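Local coordinates for uncharacterized protein (Bacteroides vulgatus, PDB 4Q88) that is of unknown substrate but probably hydrolyses glycosidic linkages as a glycoside hydrolase family 88 protein, at residues 236-239 with 240-244; 282-285 with 286-290. All blocks are in the same frame, centred on the assembly; numbering follows the deposited sequence.

Interaction 1 (236-239 with 240-244)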
# COMPACT_ATOMS: atom_id res chain seq x y z
N TYR A 236 -15.76 0.29 7.27
CA TYR A 236 -14.35 0.01 7.01
C TYR A 236 -13.79 -1.01 7.99
O TYR A 236 -13.03 -1.91 7.61
CB TYR A 236 -13.52 1.30 7.01
CG TYR A 236 -14.06 2.41 6.08
CD1 TYR A 236 -14.64 2.12 4.83
CD2 TYR A 236 -13.98 3.75 6.48
CE1 TYR A 236 -15.12 3.14 4.00
CE2 TYR A 236 -14.41 4.77 5.65
CZ TYR A 236 -15.01 4.49 4.43
OH TYR A 236 -15.46 5.55 3.68
N ILE A 237 -14.11 -0.87 9.26
CA ILE A 237 -13.69 -1.87 10.25
C ILE A 237 -14.18 -3.27 9.90
O ILE A 237 -13.42 -4.25 9.96
CB ILE A 237 -14.14 -1.47 11.68
CG1 ILE A 237 -13.35 -0.27 12.10
CG2 ILE A 237 -13.91 -2.62 12.66
CD1 ILE A 237 -13.86 0.41 13.36
N THR A 238 -15.44 -3.39 9.48
CA THR A 238 -16.00 -4.67 9.14
C THR A 238 -15.28 -5.25 7.92
O THR A 238 -14.94 -6.44 7.94
CB THR A 238 -17.48 -4.55 8.82
OG1 THR A 238 -18.17 -4.26 10.03
CG2 THR A 238 -18.00 -5.83 8.27
N ARG A 239 -14.97 -4.41 6.95
CA ARG A 239 -14.26 -4.88 5.77
C ARG A 239 -12.86 -5.34 6.17
O ARG A 239 -12.41 -6.42 5.74
CB ARG A 239 -14.23 -3.84 4.67
CG ARG A 239 -13.44 -4.24 3.43
CD ARG A 239 -14.00 -5.44 2.72
NE ARG A 239 -15.45 -5.38 2.57
CZ ARG A 239 -16.10 -4.64 1.68
NH1 ARG A 239 -15.46 -3.96 0.76
NH2 ARG A 239 -17.42 -4.68 1.65
N PHE A 240 -12.16 -4.53 6.97
CA PHE A 240 -10.82 -4.91 7.44
C PHE A 240 -10.81 -6.23 8.20
O PHE A 240 -9.94 -7.08 7.98
CB PHE A 240 -10.28 -3.76 8.29
CG PHE A 240 -8.93 -4.01 8.85
CD1 PHE A 240 -7.80 -3.92 8.04
CD2 PHE A 240 -8.77 -4.21 10.20
CE1 PHE A 240 -6.51 -4.08 8.56
CE2 PHE A 240 -7.48 -4.39 10.72
CZ PHE A 240 -6.37 -4.33 9.90
N GLN A 241 -11.73 -6.39 9.14
CA GLN A 241 -11.80 -7.61 9.92
C GLN A 241 -12.13 -8.84 9.08
O GLN A 241 -11.58 -9.93 9.32
CB GLN A 241 -12.79 -7.46 11.06
CG GLN A 241 -12.29 -6.47 12.10
CD GLN A 241 -13.37 -6.15 13.13
OE1 GLN A 241 -14.61 -6.16 12.82
NE2 GLN A 241 -12.93 -5.79 14.33
N THR A 242 -13.05 -8.68 8.13
CA THR A 242 -13.38 -9.81 7.23
C THR A 242 -12.24 -10.19 6.33
O THR A 242 -11.96 -11.38 6.12
CB THR A 242 -14.57 -9.41 6.38
OG1 THR A 242 -15.67 -9.07 7.23
CG2 THR A 242 -14.97 -10.53 5.46
N MSE A 243 -11.54 -9.19 5.76
CA MSE A 243 -10.38 -9.50 4.96
C MSE A 243 -9.31 -10.17 5.77
O MSE A 243 -8.66 -11.10 5.32
CB MSE A 243 -9.74 -8.23 4.33
CG MSE A 243 -10.65 -7.52 3.35
SE MSE A 243 -9.59 -6.15 2.42
CE MSE A 243 -8.41 -7.33 1.36
N ALA A 244 -9.14 -9.75 7.02
CA ALA A 244 -8.13 -10.36 7.88
C ALA A 244 -8.35 -11.87 8.01
O ALA A 244 -7.40 -12.68 7.92
CB ALA A 244 -8.12 -9.72 9.29
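The carbonyl oxygen T238 O is gripped twice by T242. T242 N gives it the helical i to i+4 bond, while T242 OG1 donates to T238 O at 2.8 Å from the opposite face of the carbonyl plane, tilted 35° out of it. Threonine suits this partly exposed position because its hydroxyl, set beside its own backbone N and anti to the carbonyl carbon (chi1 -58°), folds back onto the preceding turn. T238 repeats the habit one turn earlier, donating OG1 to E234 O.

I237 and Q241 run side by side, the methyl I237 CG2 resting against the glutamine amide, 3.6 Å from Q241 CD. The aliphatic part of Q241 lies along I237 O, and the extended chain carries NE2 to a hydrogen bond with L290 O. On another face R239 CD passes 4.0 Å from CG of the selenomethionine M243; bends at chi2 and chi3 curl the arginine so that NH1 meets D176 in a salt bridge and also reaches Y187 OH. The buried side chains Y236, F240 and M243 turn to helices 163-179 and 209-225, and F240 stacks on F216. Residues 236-244 thus form an amphipathic run of helix 233-249, one of the helices of the (alpha/alpha)6 barrel expected for this six-hairpin clan.

Interaction 2 (282-285 with 286-290)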
# COMPACT_ATOMS: atom_id res chain seq x y z
N PHE A 282 -1.90 -6.88 9.53
CA PHE A 282 -2.22 -7.72 10.68
C PHE A 282 -1.60 -7.12 11.96
O PHE A 282 -2.24 -7.01 12.98
CB PHE A 282 -1.67 -9.13 10.48
CG PHE A 282 -2.49 -10.00 9.54
CD1 PHE A 282 -3.76 -10.35 9.88
CD2 PHE A 282 -1.96 -10.51 8.39
CE1 PHE A 282 -4.52 -11.18 9.08
CE2 PHE A 282 -2.71 -11.37 7.60
CZ PHE A 282 -4.00 -11.67 7.93
N LEU A 283 -0.35 -6.70 11.86
CA LEU A 283 0.33 -6.10 13.04
C LEU A 283 -0.42 -4.82 13.47
O LEU A 283 -0.67 -4.63 14.67
CB LEU A 283 1.78 -5.82 12.71
CG LEU A 283 2.70 -7.03 12.60
CD1 LEU A 283 3.98 -6.58 11.90
CD2 LEU A 283 2.96 -7.68 13.97
N TRP A 284 -0.75 -3.94 12.52
CA TRP A 284 -1.50 -2.70 12.82
C TRP A 284 -2.84 -3.03 13.51
O TRP A 284 -3.21 -2.44 14.57
CB TRP A 284 -1.72 -1.82 11.56
CG TRP A 284 -2.38 -0.57 11.94
CD1 TRP A 284 -1.77 0.55 12.40
CD2 TRP A 284 -3.78 -0.34 12.01
NE1 TRP A 284 -2.71 1.50 12.71
CE2 TRP A 284 -3.95 0.95 12.56
CE3 TRP A 284 -4.92 -1.13 11.76
CZ2 TRP A 284 -5.21 1.50 12.78
CZ3 TRP A 284 -6.19 -0.55 11.98
CH2 TRP A 284 -6.30 0.72 12.50
N GLY A 285 -3.56 -3.98 12.92
CA GLY A 285 -4.85 -4.43 13.47
C GLY A 285 -4.76 -4.96 14.89
O GLY A 285 -5.60 -4.65 15.72
N ILE A 286 -3.74 -5.73 15.20
CA ILE A 286 -3.56 -6.27 16.54
C ILE A 286 -3.17 -5.12 17.47
O ILE A 286 -3.75 -4.95 18.55
CB ILE A 286 -2.48 -7.37 16.53
CG1 ILE A 286 -2.93 -8.63 15.74
CG2 ILE A 286 -2.09 -7.75 17.97
CD1 ILE A 286 -1.78 -9.62 15.54
N ASN A 287 -2.22 -4.29 17.02
CA ASN A 287 -1.73 -3.16 17.84
C ASN A 287 -2.82 -2.15 18.15
O ASN A 287 -2.74 -1.43 19.18
CB ASN A 287 -0.60 -2.45 17.10
CG ASN A 287 0.67 -3.25 17.09
OD1 ASN A 287 0.81 -4.20 17.86
ND2 ASN A 287 1.58 -2.91 16.19
N ASN A 288 -3.82 -2.06 17.30
CA ASN A 288 -4.86 -1.06 17.44
C ASN A 288 -6.20 -1.61 17.88
O ASN A 288 -7.24 -0.89 17.79
CB ASN A 288 -4.93 -0.19 16.21
CG ASN A 288 -3.73 0.74 16.10
OD1 ASN A 288 -3.73 1.88 16.61
ND2 ASN A 288 -2.66 0.26 15.49
N GLY A 289 -6.21 -2.85 18.34
CA GLY A 289 -7.38 -3.44 18.98
C GLY A 289 -8.56 -3.86 18.12
O GLY A 289 -9.65 -4.09 18.65
N LEU A 290 -8.33 -4.05 16.82
CA LEU A 290 -9.36 -4.43 15.87
C LEU A 290 -9.27 -5.89 15.44
O LEU A 290 -10.24 -6.45 14.90
CB LEU A 290 -9.26 -3.51 14.63
CG LEU A 290 -9.64 -2.06 14.85
CD1 LEU A 290 -9.61 -1.40 13.48
CD2 LEU A 290 -11.03 -1.90 15.48
O HOH W 1 -2.53 3.76 14.63
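The W284 side chain swings its CG opposite the backbone N (chi1 -176°), and N288 sets its CG anti to its own carbonyl carbon (chi1 -71°); together these turns stack the N288 amide on the indole, the planes 20° apart, with N288 ND2 3.0 Å above the W284 ring plane and offset toward the rim. The stack sits where helix 272-287 ends in a Schellman motif. There L290 N bonds to G285 O at 3.0 Å, G289 N reaches back to I286 O, and G289 takes the positive phi that glycine adopts without strain.

N288 is the first residue to leave the helical backbone, and its side chain takes over part of the bonding that the last turn loses. N288 N makes only a weak bond to W284 O, whereas N288 ND2 donates to W284 O at 2.9 Å, nearly straight, with the oxygen in the amide plane. N288 CB sits over the W284 six-membered ring, 4.0 Å from its centroid, in a CH-pi contact. L290 CD1 adds an apolar touch at 3.8 Å from W284 CZ3, leucine being apt because it also packs on L223 and I237. The other amide atom is used as well: a water accepts from W284 NE1 and donates to N288 OD1, at 3.0 Å from each atom.

Interactions 1 and 2 lie on successive helices, 233-249 and 272-287, with centres 12 Å apart, and they touch directly. Q241 NE2 probably donates to L290 O at 2.8 Å, tying a polar side chain of interaction 1 to the chain just after the helix end of interaction 2. Beside it F240 fills the seam: its CE2 comes 3.8 Å from G285 CA, where glycine has no side chain to block a ring, and its CZ lies 4.0 Å from W284 CE3. F216 of helix 209-225 meets both F240 and F282. Bound 1,2-ethanediol, probably from the crystallisation liquor, lies about 4 Å from the Q241 side chain and, the same molecule or another, about 5 Å from G289.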